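Local coordinates for protein TlmII (Streptoalloteichus hindustanus, PDB 4HVM) that takes part in tallysomycin biosynthesis and is probably a condensation-domain protein of the nonribosomal peptide synthetase kind, possibly recognising phosphopantetheine, at residues R39-S44 and V384-F389; I47-L52 and L126-E131; D97-C102 and L388-D393; V134-V139 and M152-V157. One frame throughout, in Å; residues are numbered along the deposited sequence.

Contact 1 of 4, residues R39-S44 and V384-F389; sequences RGLLGS and VSIELF. With SO4 (sulfate ion), chain F.
An antiparallel pairing lays strand 385-388, at the border of a mixed five-stranded sheet, alongside strand 36-44. Leu42 and Glu387 are a hydrogen-bonded pair: Leu42 N gives to Glu387 O at 2.7 Å, nearly along the C=O axis, and Glu387 N returns to Leu42 O at 3.1 Å. Ser44 and Ser385 repeat the exchange, while Phe389 N meets Gly40 O at 2.9 Å from above the carbonyl plane. About 340 residues separate the strands, consistent with the crossover by which the second lobe of condensation domains reaches the first. On one face Leu42, its CG anti to the backbone N (chi1 170°), runs beside Glu387, CD2 lying 3.4 Å from OE1, and its CB packs 4.0 Å from Phe389 CB. A buried leucine suits the Phe389 side, while Glu387 stays exposed on the border strand. On the other face, Leu41 CD1 touches Ile386 CG2 at 4.2 Å, and Trp158 packs on both. Arg39, bent at chi2 and chi3, holds a sulfate, probably from the crystallisation liquor, through two weak bonds from NH2, to O4 at 2.7 Å and to O3. A leucine here would lack the guanidinium and would probably lose the weak sulfate bonds and the hydrogen bond made by NE.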
loop_
_atom_site.group_PDB
_atom_site.type_symbol
_atom_site.label_atom_id
_atom_site.label_comp_id
_atom_site.label_asym_id
_atom_site.label_seq_id
_atom_site.Cartn_x
_atom_site.Cartn_y
_atom_site.Cartn_z
ATOM N N ARG A 39 -10.579 -0.382 2.409
ATOM C CA ARG A 39 -11.017 -0.138 1.041
ATOM C C ARG A 39 -12.454 -0.625 0.914
ATOM O O ARG A 39 -12.932 -1.371 1.769
ATOM C CB ARG A 39 -10.120 -0.874 0.045
ATOM C CG ARG A 39 -8.652 -0.467 0.109
ATOM C CD ARG A 39 -8.463 0.993 -0.256
ATOM N NE ARG A 39 -7.417 1.619 0.549
ATOM C CZ ARG A 39 -6.133 1.654 0.209
ATOM N NH1 ARG A 39 -5.734 1.094 -0.925
ATOM N NH2 ARG A 39 -5.249 2.245 1.002
ATOM N N GLY A 40 -13.146 -0.205 -0.140
ATOM C CA GLY A 40 -14.530 -0.601 -0.324
ATOM C C GLY A 40 -15.029 -0.533 -1.753
ATOM O O GLY A 40 -14.530 0.249 -2.561
ATOM N N LEU A 41 -16.019 -1.365 -2.064
ATOM C CA LEU A 41 -16.685 -1.337 -3.360
ATOM C C LEU A 41 -18.127 -0.877 -3.183
ATOM O O LEU A 41 -18.841 -1.369 -2.310
ATOM C CB LEU A 41 -16.657 -2.720 -4.019
ATOM C CG LEU A 41 -15.298 -3.251 -4.476
ATOM C CD1 LEU A 41 -15.446 -4.627 -5.099
ATOM C CD2 LEU A 41 -14.628 -2.290 -5.451
ATOM N N LEU A 42 -18.551 0.071 -4.011
ATOM C CA LEU A 42 -19.916 0.578 -3.945
ATOM C C LEU A 42 -20.821 -0.145 -4.937
ATOM O O LEU A 42 -20.577 -0.123 -6.141
ATOM C CB LEU A 42 -19.940 2.082 -4.215
ATOM C CG LEU A 42 -21.312 2.724 -4.418
ATOM C CD1 LEU A 42 -22.194 2.522 -3.199
ATOM C CD2 LEU A 42 -21.158 4.201 -4.728
ATOM N N GLY A 43 -21.864 -0.787 -4.423
ATOM C CA GLY A 43 -22.840 -1.452 -5.266
ATOM C C GLY A 43 -24.100 -0.619 -5.399
ATOM O O GLY A 43 -24.575 -0.034 -4.424
ATOM N N SER A 44 -24.645 -0.560 -6.608
ATOM C CA SER A 44 -25.837 0.239 -6.856
ATOM C C SER A 44 -26.849 -0.510 -7.715
ATOM O O SER A 44 -26.527 -0.972 -8.808
ATOM C CB SER A 44 -25.461 1.563 -7.521
ATOM O OG SER A 44 -26.573 2.442 -7.564
ATOM N N VAL A 384 -26.287 -5.034 -11.523
ATOM C CA VAL A 384 -25.864 -4.151 -10.441
ATOM C C VAL A 384 -24.534 -3.471 -10.749
ATOM O O VAL A 384 -23.547 -4.133 -11.063
ATOM C CB VAL A 384 -25.746 -4.914 -9.108
ATOM C CG1 VAL A 384 -25.103 -4.036 -8.043
ATOM C CG2 VAL A 384 -27.115 -5.400 -8.664
ATOM N N SER A 385 -24.513 -2.145 -10.665
ATOM C CA SER A 385 -23.292 -1.386 -10.912
ATOM C C SER A 385 -22.316 -1.525 -9.748
ATOM O O SER A 385 -22.711 -1.453 -8.586
ATOM C CB SER A 385 -23.619 0.088 -11.143
ATOM O OG SER A 385 -22.436 0.847 -11.298
ATOM N N ILE A 386 -21.040 -1.726 -10.065
ATOM C CA ILE A 386 -20.006 -1.841 -9.042
ATOM C C ILE A 386 -18.810 -0.947 -9.357
ATOM O O ILE A 386 -18.195 -1.068 -10.417
ATOM C CB ILE A 386 -19.524 -3.294 -8.883
ATOM C CG1 ILE A 386 -20.664 -4.189 -8.393
ATOM C CG2 ILE A 386 -18.351 -3.361 -7.921
ATOM C CD1 ILE A 386 -20.260 -5.641 -8.231
ATOM N N GLU A 387 -18.491 -0.047 -8.433
ATOM C CA GLU A 387 -17.368 0.869 -8.598
ATOM C C GLU A 387 -16.592 0.991 -7.295
ATOM O O GLU A 387 -17.079 0.596 -6.235
ATOM C CB GLU A 387 -17.862 2.250 -9.033
ATOM C CG GLU A 387 -18.772 2.933 -8.012
ATOM C CD GLU A 387 -19.383 4.222 -8.531
ATOM O OE1 GLU A 387 -19.810 5.056 -7.704
ATOM O OE2 GLU A 387 -19.448 4.395 -9.766
ATOM N N LEU A 388 -15.380 1.530 -7.379
ATOM C CA LEU A 388 -14.576 1.780 -6.190
ATOM C C LEU A 388 -15.256 2.844 -5.339
ATOM O O LEU A 388 -15.875 3.767 -5.866
ATOM C CB LEU A 388 -13.165 2.227 -6.576
ATOM C CG LEU A 388 -12.094 1.144 -6.753
ATOM C CD1 LEU A 388 -12.492 0.119 -7.803
ATOM C CD2 LEU A 388 -10.757 1.779 -7.101
ATOM N N PHE A 389 -15.146 2.709 -4.022
ATOM C CA PHE A 389 -15.818 3.631 -3.114
ATOM C C PHE A 389 -14.853 4.564 -2.390
ATOM O O PHE A 389 -14.146 4.145 -1.473
ATOM C CB PHE A 389 -16.679 2.871 -2.099
ATOM C CG PHE A 389 -17.318 3.760 -1.073
ATOM C CD1 PHE A 389 -18.296 4.670 -1.442
ATOM C CD2 PHE A 389 -16.935 3.699 0.255
ATOM C CE1 PHE A 389 -18.882 5.499 -0.505
ATOM C CE2 PHE A 389 -17.519 4.525 1.196
ATOM C CZ PHE A 389 -18.493 5.426 0.817
HETATM S S SO4 F . -3.330 2.996 3.512
HETATM O O1 SO4 F . -3.245 4.446 3.349
HETATM O O2 SO4 F . -2.494 2.561 4.628
HETATM O O3 SO4 F . -4.718 2.628 3.780
HETATM O O4 SO4 F . -2.867 2.342 2.290
HETATM O O HOH W 1 -12.075 1.924 -1.850
#

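Contact 2 of 4, residues I47-L52 and L126-E131; sequences IDDDRL and LVRLSE
The first turn of helix 49-62 stands beside the end of strand 122-128, with the CA atoms of Asp49 and Leu126 8.0 Å apart and Asp48 at the N-cap position. Arg128 holds Asp49 in a two-nitrogen, side-on salt bridge. NE reaches Asp49 OD2 at 2.9 Å on its syn lone pair, whereas NH2 meets OD1, also at 2.9 Å, from above the carboxylate plane; carboxylate and guanidinium are turned 45° apart. The Arg128 chain leaves with CG anti to the backbone N and bends at chi3, which brings the guanidinium to the acid. NH1 completes the hold by donating to Ser130 O at 2.8 Å, so the group is fixed from both segments, and the charge of this buried arginine is probably balanced by Asp49. Arginine suits the place because its nitrogens can serve the carboxylate and the loop carbonyl at once. Alongside, Leu126 CD1 lies 3.7 Å from Leu52 CG and equally near Asp49 O, two leucines crossing obliquely; Trp158 and Val157 also pack on Leu52. A helix lying over one face of a sheet is typical of an alpha/beta layered fold, consistent with the acyltransferase-like fold of condensation domains.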
loop_
_atom_site.group_PDB
_atom_site.type_symbol
_atom_site.label_atom_id
_atom_site.label_comp_id
_atom_site.label_asym_id
_atom_site.label_seq_id
_atom_site.Cartn_x
_atom_site.Cartn_y
_atom_site.Cartn_z
ATOM N N ILE A 47 -30.295 -4.794 -4.591
ATOM C CA ILE A 47 -29.342 -5.641 -3.880
ATOM C C ILE A 47 -29.985 -6.346 -2.688
ATOM O O ILE A 47 -30.565 -5.704 -1.813
ATOM C CB ILE A 47 -28.128 -4.824 -3.388
ATOM C CG1 ILE A 47 -27.443 -4.118 -4.561
ATOM C CG2 ILE A 47 -27.144 -5.718 -2.644
ATOM C CD1 ILE A 47 -26.355 -3.153 -4.134
ATOM N N ASP A 48 -29.885 -7.670 -2.664
ATOM C CA ASP A 48 -30.371 -8.460 -1.539
ATOM C C ASP A 48 -29.294 -8.527 -0.455
ATOM O O ASP A 48 -28.265 -9.186 -0.626
ATOM C CB ASP A 48 -30.746 -9.865 -2.013
ATOM C CG ASP A 48 -31.625 -10.609 -1.024
ATOM O OD1 ASP A 48 -31.756 -10.158 0.134
ATOM O OD2 ASP A 48 -32.181 -11.659 -1.412
ATOM N N ASP A 49 -29.532 -7.832 0.654
ATOM C CA ASP A 49 -28.554 -7.749 1.736
ATOM C C ASP A 49 -28.196 -9.112 2.316
ATOM O O ASP A 49 -27.022 -9.416 2.524
ATOM C CB ASP A 49 -29.052 -6.826 2.850
ATOM C CG ASP A 49 -28.947 -5.359 2.485
ATOM O OD1 ASP A 49 -28.286 -5.039 1.472
ATOM O OD2 ASP A 49 -29.517 -4.526 3.223
ATOM N N ASP A 50 -29.213 -9.926 2.574
ATOM C CA ASP A 50 -29.008 -11.248 3.151
ATOM C C ASP A 50 -28.205 -12.137 2.212
ATOM O O ASP A 50 -27.383 -12.939 2.654
ATOM C CB ASP A 50 -30.353 -11.898 3.482
ATOM C CG ASP A 50 -31.116 -11.141 4.555
ATOM O OD1 ASP A 50 -30.494 -10.769 5.574
ATOM O OD2 ASP A 50 -32.333 -10.913 4.374
ATOM N N ARG A 51 -28.447 -11.984 0.914
ATOM C CA ARG A 51 -27.721 -12.746 -0.091
ATOM C C ARG A 51 -26.268 -12.296 -0.135
ATOM O O ARG A 51 -25.358 -13.111 -0.275
ATOM C CB ARG A 51 -28.365 -12.579 -1.468
ATOM C CG ARG A 51 -27.682 -13.372 -2.569
ATOM C CD ARG A 51 -27.785 -14.867 -2.312
ATOM N NE ARG A 51 -26.848 -15.637 -3.128
ATOM C CZ ARG A 51 -25.643 -16.023 -2.719
ATOM N NH1 ARG A 51 -25.220 -15.714 -1.499
ATOM N NH2 ARG A 51 -24.859 -16.723 -3.529
ATOM N N LEU A 52 -26.057 -10.989 -0.011
ATOM C CA LEU A 52 -24.715 -10.429 -0.006
ATOM C C LEU A 52 -23.976 -10.800 1.274
ATOM O O LEU A 52 -22.776 -11.078 1.249
ATOM C CB LEU A 52 -24.770 -8.910 -0.165
ATOM C CG LEU A 52 -23.430 -8.171 -0.234
ATOM C CD1 LEU A 52 -22.575 -8.675 -1.391
ATOM C CD2 LEU A 52 -23.665 -6.676 -0.347
ATOM N N LEU A 126 -20.794 -4.521 5.558
ATOM C CA LEU A 126 -21.904 -4.415 4.619
ATOM C C LEU A 126 -22.736 -3.197 5.013
ATOM O O LEU A 126 -23.599 -3.279 5.886
ATOM C CB LEU A 126 -22.752 -5.691 4.643
ATOM C CG LEU A 126 -23.666 -5.986 3.451
ATOM C CD1 LEU A 126 -23.942 -7.475 3.369
ATOM C CD2 LEU A 126 -24.975 -5.214 3.541
ATOM N N VAL A 127 -22.462 -2.065 4.374
ATOM C CA VAL A 127 -23.091 -0.805 4.756
ATOM C C VAL A 127 -24.098 -0.358 3.703
ATOM O O VAL A 127 -23.732 -0.113 2.554
ATOM C CB VAL A 127 -22.043 0.309 4.942
ATOM C CG1 VAL A 127 -22.658 1.504 5.642
ATOM C CG2 VAL A 127 -20.843 -0.204 5.726
ATOM N N ARG A 128 -25.364 -0.254 4.096
ATOM C CA ARG A 128 -26.401 0.224 3.186
ATOM C C ARG A 128 -26.588 1.732 3.332
ATOM O O ARG A 128 -26.818 2.233 4.432
ATOM C CB ARG A 128 -27.727 -0.506 3.420
ATOM C CG ARG A 128 -28.873 0.036 2.579
ATOM C CD ARG A 128 -30.069 -0.902 2.556
ATOM N NE ARG A 128 -29.829 -2.089 1.738
ATOM C CZ ARG A 128 -30.042 -2.150 0.427
ATOM N NH1 ARG A 128 -30.493 -1.089 -0.228
ATOM N NH2 ARG A 128 -29.798 -3.276 -0.233
ATOM N N LEU A 129 -26.490 2.445 2.213
ATOM C CA LEU A 129 -26.566 3.903 2.213
ATOM C C LEU A 129 -27.955 4.414 1.837
ATOM O O LEU A 129 -28.390 5.463 2.313
ATOM C CB LEU A 129 -25.530 4.483 1.250
ATOM C CG LEU A 129 -24.100 3.960 1.385
ATOM C CD1 LEU A 129 -23.172 4.698 0.433
ATOM C CD2 LEU A 129 -23.611 4.086 2.817
ATOM N N SER A 130 -28.641 3.671 0.975
ATOM C CA SER A 130 -29.967 4.056 0.506
ATOM C C SER A 130 -30.731 2.836 0.012
ATOM O O SER A 130 -30.374 1.700 0.323
ATOM C CB SER A 130 -29.860 5.093 -0.614
ATOM O OG SER A 130 -29.093 4.598 -1.698
ATOM N N GLU A 131 -31.781 3.073 -0.766
ATOM C CA GLU A 131 -32.596 1.988 -1.295
ATOM C C GLU A 131 -31.907 1.275 -2.453
ATOM O O GLU A 131 -32.309 0.178 -2.843
ATOM C CB GLU A 131 -33.960 2.515 -1.736
ATOM C CG GLU A 131 -34.742 3.178 -0.618
ATOM C CD GLU A 131 -34.928 2.264 0.582
ATOM O OE1 GLU A 131 -34.709 2.726 1.723
ATOM O OE2 GLU A 131 -35.298 1.088 0.385
#

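Contact 3 of 4, residues D97-C102 and L388-D393; sequences DPQARC and LFREAD
The Phe389 ring forms the apolar part of the contact, reaching the first turn of helix 98-110, where Cys102 SG lies 3.6 Å from CE2 and 4.5 Å from the ring centroid, an oblique sulfur-aromatic contact. Cysteine fits here because its small, polarisable sulfur packs closely against a phenyl group. At the ring edge, near its plane, the backbone carbonyl oxygen Gln99 O stands 3.6 Å from CZ. Arg390 CG sits over one ring face, offset toward the rim. The polar side of the contact belongs to Gln99 and Arg390, whose chains cross at about a right angle. Gln99 CB covers one face of the guanidinium, 3.5 Å from NH2, and OE1 lies 3.2 Å from that nitrogen, the amide and guanidinium planes being 61° apart. Charge may add a longer-range term: Asp97 OD1, which weakly caps Ala100 N at 3.4 Å, lies 4.8 Å from Arg390 NH2. Arg390 itself takes a left-handed backbone conformation at the N-cap position of helix 391-394. The contact thus packs the start of helix 98-110 against the turn between strand 385-388 and helix 391-394, with Val135 of strand 133-141 and Leu42 of strand 36-44 beside the phenyl ring and Leu424 of strand 417-424 beside Arg390.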
loop_
_atom_site.group_PDB
_atom_site.type_symbol
_atom_site.label_atom_id
_atom_site.label_comp_id
_atom_site.label_asym_id
_atom_site.label_seq_id
_atom_site.Cartn_x
_atom_site.Cartn_y
_atom_site.Cartn_z
ATOM N N ASP A 97 -26.196 12.614 4.488
ATOM C CA ASP A 97 -25.071 12.302 3.610
ATOM C C ASP A 97 -24.477 10.947 3.980
ATOM O O ASP A 97 -23.450 10.884 4.653
ATOM C CB ASP A 97 -23.996 13.387 3.708
ATOM C CG ASP A 97 -22.946 13.283 2.609
ATOM O OD1 ASP A 97 -22.891 12.252 1.903
ATOM O OD2 ASP A 97 -22.164 14.246 2.458
ATOM N N PRO A 98 -25.120 9.858 3.528
ATOM C CA PRO A 98 -24.731 8.489 3.884
ATOM C C PRO A 98 -23.303 8.138 3.464
ATOM O O PRO A 98 -22.624 7.407 4.185
ATOM C CB PRO A 98 -25.734 7.629 3.106
ATOM C CG PRO A 98 -26.899 8.526 2.864
ATOM C CD PRO A 98 -26.300 9.878 2.648
ATOM N N GLN A 99 -22.855 8.650 2.322
ATOM C CA GLN A 99 -21.528 8.309 1.813
ATOM C C GLN A 99 -20.401 8.863 2.683
ATOM O O GLN A 99 -19.390 8.190 2.905
ATOM C CB GLN A 99 -21.360 8.759 0.359
ATOM C CG GLN A 99 -22.301 8.052 -0.611
ATOM C CD GLN A 99 -21.802 8.082 -2.046
ATOM O OE1 GLN A 99 -20.805 8.734 -2.354
ATOM N NE2 GLN A 99 -22.494 7.369 -2.930
ATOM N N ALA A 100 -20.577 10.084 3.177
ATOM C CA ALA A 100 -19.583 10.692 4.051
ATOM C C ALA A 100 -19.492 9.937 5.368
ATOM O O ALA A 100 -18.423 9.862 5.971
ATOM C CB ALA A 100 -19.918 12.153 4.307
ATOM N N ARG A 101 -20.617 9.378 5.806
ATOM C CA ARG A 101 -20.671 8.630 7.056
ATOM C C ARG A 101 -20.002 7.273 6.905
ATOM O O ARG A 101 -19.356 6.780 7.831
ATOM C CB ARG A 101 -22.120 8.438 7.501
ATOM C CG ARG A 101 -22.942 9.711 7.546
ATOM C CD ARG A 101 -22.510 10.630 8.669
ATOM N NE ARG A 101 -21.394 11.497 8.300
ATOM C CZ ARG A 101 -21.524 12.679 7.704
ATOM N NH1 ARG A 101 -20.447 13.399 7.417
ATOM N NH2 ARG A 101 -22.729 13.141 7.390
ATOM N N CYS A 102 -20.163 6.672 5.729
ATOM C CA CYS A 102 -19.598 5.356 5.458
ATOM C C CYS A 102 -18.074 5.404 5.486
ATOM O O CYS A 102 -17.416 4.445 5.894
ATOM C CB CYS A 102 -20.093 4.830 4.112
ATOM S SG CYS A 102 -19.615 3.125 3.770
ATOM N N LEU A 388 -15.380 1.530 -7.379
ATOM C CA LEU A 388 -14.576 1.780 -6.190
ATOM C C LEU A 388 -15.256 2.844 -5.339
ATOM O O LEU A 388 -15.875 3.767 -5.866
ATOM C CB LEU A 388 -13.165 2.227 -6.576
ATOM C CG LEU A 388 -12.094 1.144 -6.753
ATOM C CD1 LEU A 388 -12.492 0.119 -7.803
ATOM C CD2 LEU A 388 -10.757 1.779 -7.101
ATOM N N PHE A 389 -15.146 2.709 -4.022
ATOM C CA PHE A 389 -15.818 3.631 -3.114
ATOM C C PHE A 389 -14.853 4.564 -2.390
ATOM O O PHE A 389 -14.146 4.145 -1.473
ATOM C CB PHE A 389 -16.679 2.871 -2.099
ATOM C CG PHE A 389 -17.318 3.760 -1.073
ATOM C CD1 PHE A 389 -18.296 4.670 -1.442
ATOM C CD2 PHE A 389 -16.935 3.699 0.255
ATOM C CE1 PHE A 389 -18.882 5.499 -0.505
ATOM C CE2 PHE A 389 -17.519 4.525 1.196
ATOM C CZ PHE A 389 -18.493 5.426 0.817
ATOM N N ARG A 390 -14.837 5.825 -2.818
ATOM C CA ARG A 390 -14.080 6.887 -2.154
ATOM C C ARG A 390 -12.653 6.478 -1.807
ATOM O O ARG A 390 -12.176 6.750 -0.706
ATOM C CB ARG A 390 -14.808 7.352 -0.887
ATOM C CG ARG A 390 -16.180 7.969 -1.127
ATOM C CD ARG A 390 -16.081 9.416 -1.593
ATOM N NE ARG A 390 -17.399 10.022 -1.762
ATOM C CZ ARG A 390 -18.070 10.639 -0.792
ATOM N NH1 ARG A 390 -17.547 10.735 0.424
ATOM N NH2 ARG A 390 -19.265 11.159 -1.037
ATOM N N GLU A 391 -11.979 5.815 -2.742
ATOM C CA GLU A 391 -10.627 5.321 -2.505
ATOM C C GLU A 391 -9.676 6.431 -2.061
ATOM O O GLU A 391 -8.809 6.215 -1.216
ATOM C CB GLU A 391 -10.082 4.621 -3.752
ATOM C CG GLU A 391 -8.747 3.925 -3.536
ATOM C CD GLU A 391 -8.255 3.209 -4.779
ATOM O OE1 GLU A 391 -8.151 3.857 -5.844
ATOM O OE2 GLU A 391 -7.976 1.995 -4.692
ATOM N N ALA A 392 -9.860 7.622 -2.624
ATOM C CA ALA A 392 -9.034 8.778 -2.290
ATOM C C ALA A 392 -9.163 9.192 -0.827
ATOM O O ALA A 392 -8.214 9.702 -0.232
ATOM C CB ALA A 392 -9.376 9.943 -3.193
ATOM N N ASP A 393 -10.342 8.974 -0.255
ATOM C CA ASP A 393 -10.611 9.375 1.122
ATOM C C ASP A 393 -10.286 8.261 2.119
ATOM O O ASP A 393 -10.048 8.522 3.297
ATOM C CB ASP A 393 -12.066 9.828 1.284
ATOM C CG ASP A 393 -12.361 11.119 0.542
ATOM O OD1 ASP A 393 -11.427 11.936 0.367
ATOM O OD2 ASP A 393 -13.528 11.320 0.143
#

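Contact 4 of 4, residues V134-V139 and M152-V157; sequences VVLGVV and MVLGAV
Leu136 carries its CG anti to the backbone N (chi1 179°), Leu154 its CG anti to the carbonyl carbon (chi1 -71°), and these two torsions send the leucine branches past each other in opposite directions. Leu136 CD2 and Leu154 CD2 meet at 3.7 Å. The same Leu154 methyl lies 3.5 Å from Leu136 O, over the strand backbone, while Leu136 CD2 lies 3.5 Å from Leu154 O, so each branch packs on the main chain of the other element. Val157 takes the next turn of helix 147-161: its CB is 3.6 Å from Leu136 CD2. Toward the other end, Val138 crosses Leu154 obliquely and sets CG1 3.7 Å from Leu154 CG. Val138 is branched at CB and can fill both sides of its position, whereas leucine reaches farther across the gap between the strand and helix axes, 8.8 Å apart and at 143°. Leu41 and Leu52 continue the packing. An alanine in place of Leu154 would lack CG and both methyls, and would probably leave Leu136 and Val138 poorly packed against the helix. The connection between this strand and helix is where condensation domains generally carry HHxxxDG; here a glutamine replaces its second histidine and an alanine its glycine. With every touching side chain a buried hydrocarbon, cohesion rests on close packing and exclusion of water rather than on directed bonds.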
loop_
_atom_site.group_PDB
_atom_site.type_symbol
_atom_site.label_atom_id
_atom_site.label_comp_id
_atom_site.label_asym_id
_atom_site.label_seq_id
_atom_site.Cartn_x
_atom_site.Cartn_y
_atom_site.Cartn_z
ATOM N N VAL A 134 -25.295 0.158 -1.695
ATOM C CA VAL A 134 -24.697 -0.614 -0.612
ATOM C C VAL A 134 -23.183 -0.639 -0.763
ATOM O O VAL A 134 -22.668 -0.954 -1.834
ATOM C CB VAL A 134 -25.204 -2.064 -0.603
ATOM C CG1 VAL A 134 -24.468 -2.878 0.451
ATOM C CG2 VAL A 134 -26.699 -2.102 -0.360
ATOM N N VAL A 135 -22.470 -0.305 0.309
ATOM C CA VAL A 135 -21.013 -0.362 0.299
ATOM C C VAL A 135 -20.500 -1.636 0.958
ATOM O O VAL A 135 -20.842 -1.935 2.101
ATOM C CB VAL A 135 -20.386 0.857 1.001
ATOM C CG1 VAL A 135 -18.893 0.640 1.211
ATOM C CG2 VAL A 135 -20.636 2.119 0.194
ATOM N N LEU A 136 -19.686 -2.385 0.222
ATOM C CA LEU A 136 -18.989 -3.534 0.780
ATOM C C LEU A 136 -17.557 -3.122 1.075
ATOM O O LEU A 136 -16.773 -2.895 0.156
ATOM C CB LEU A 136 -18.997 -4.705 -0.200
ATOM C CG LEU A 136 -18.270 -5.967 0.269
ATOM C CD1 LEU A 136 -19.100 -6.768 1.271
ATOM C CD2 LEU A 136 -17.870 -6.824 -0.917
ATOM N N GLY A 137 -17.216 -3.014 2.352
ATOM C CA GLY A 137 -15.893 -2.559 2.732
ATOM C C GLY A 137 -15.081 -3.617 3.450
ATOM O O GLY A 137 -15.635 -4.528 4.064
ATOM N N VAL A 138 -13.761 -3.495 3.368
ATOM C CA VAL A 138 -12.868 -4.395 4.084
ATOM C C VAL A 138 -11.888 -3.602 4.942
ATOM O O VAL A 138 -11.299 -2.617 4.494
ATOM C CB VAL A 138 -12.103 -5.343 3.123
ATOM C CG1 VAL A 138 -11.309 -4.555 2.089
ATOM C CG2 VAL A 138 -11.193 -6.278 3.900
ATOM N N VAL A 139 -11.740 -4.026 6.191
ATOM C CA VAL A 139 -10.764 -3.433 7.096
ATOM C C VAL A 139 -9.800 -4.526 7.534
ATOM O O VAL A 139 -10.171 -5.409 8.305
ATOM C CB VAL A 139 -11.444 -2.823 8.325
ATOM C CG1 VAL A 139 -10.408 -2.219 9.257
ATOM C CG2 VAL A 139 -12.461 -1.777 7.899
HETATM N N MSE A 152 -9.155 -7.992 -4.207
HETATM C CA MSE A 152 -9.370 -9.382 -4.596
HETATM C C MSE A 152 -10.473 -9.973 -3.729
HETATM O O MSE A 152 -11.414 -10.594 -4.230
HETATM C CB MSE A 152 -8.087 -10.203 -4.440
HETATM C CG MSE A 152 -6.960 -9.792 -5.372
HETATM SE SE MSE A 152 -5.447 -11.023 -5.322
HETATM C CE MSE A 152 -6.299 -12.522 -6.221
ATOM N N VAL A 153 -10.356 -9.754 -2.422
ATOM C CA VAL A 153 -11.336 -10.252 -1.466
ATOM C C VAL A 153 -12.701 -9.617 -1.698
ATOM O O VAL A 153 -13.716 -10.311 -1.727
ATOM C CB VAL A 153 -10.892 -9.997 -0.009
ATOM C CG1 VAL A 153 -12.007 -10.349 0.965
ATOM C CG2 VAL A 153 -9.643 -10.795 0.309
ATOM N N LEU A 154 -12.720 -8.297 -1.870
ATOM C CA LEU A 154 -13.962 -7.573 -2.125
ATOM C C LEU A 154 -14.615 -8.035 -3.422
ATOM O O LEU A 154 -15.838 -8.165 -3.500
ATOM C CB LEU A 154 -13.712 -6.063 -2.174
ATOM C CG LEU A 154 -13.387 -5.372 -0.849
ATOM C CD1 LEU A 154 -13.127 -3.889 -1.060
ATOM C CD2 LEU A 154 -14.511 -5.582 0.149
ATOM N N GLY A 155 -13.794 -8.280 -4.438
ATOM C CA GLY A 155 -14.290 -8.771 -5.710
ATOM C C GLY A 155 -14.847 -10.174 -5.582
ATOM O O GLY A 155 -15.854 -10.514 -6.206
ATOM N N ALA A 156 -14.192 -10.990 -4.762
ATOM C CA ALA A 156 -14.609 -12.372 -4.551
ATOM C C ALA A 156 -15.985 -12.465 -3.892
ATOM O O ALA A 156 -16.748 -13.394 -4.160
ATOM C CB ALA A 156 -13.573 -13.117 -3.722
ATOM N N VAL A 157 -16.296 -11.501 -3.030
ATOM C CA VAL A 157 -17.590 -11.467 -2.359
ATOM C C VAL A 157 -18.711 -11.205 -3.359
ATOM O O VAL A 157 -19.753 -11.859 -3.324
ATOM C CB VAL A 157 -17.627 -10.405 -1.243
ATOM C CG1 VAL A 157 -19.011 -10.340 -0.618
ATOM C CG2 VAL A 157 -16.575 -10.712 -0.186
#

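Strand 133-141 ties the four contacts together. Contacts 1 and 4, with centres about 9 Å apart, are neighbours in the sheet: Gly43 N and Val134 O lie 2.7 Å apart, a probable hydrogen bond. On the far side of that strand, contact 2 meets contact 4 where Val127 O is 2.6 Å from Val135 N. Contacts 2 and 4 bring helices 49-62 and 147-161 to one face; contact 3 brings helix 98-110 to the other. Contacts 1 and 3 share Leu388 and Phe389, so segment 384-393 extends the sheet and then packs on helix 98-110. Contact 4 flanks the connection where condensation domains carry their active-site motif, altered here. The sulfate touches only Arg39 among these residues.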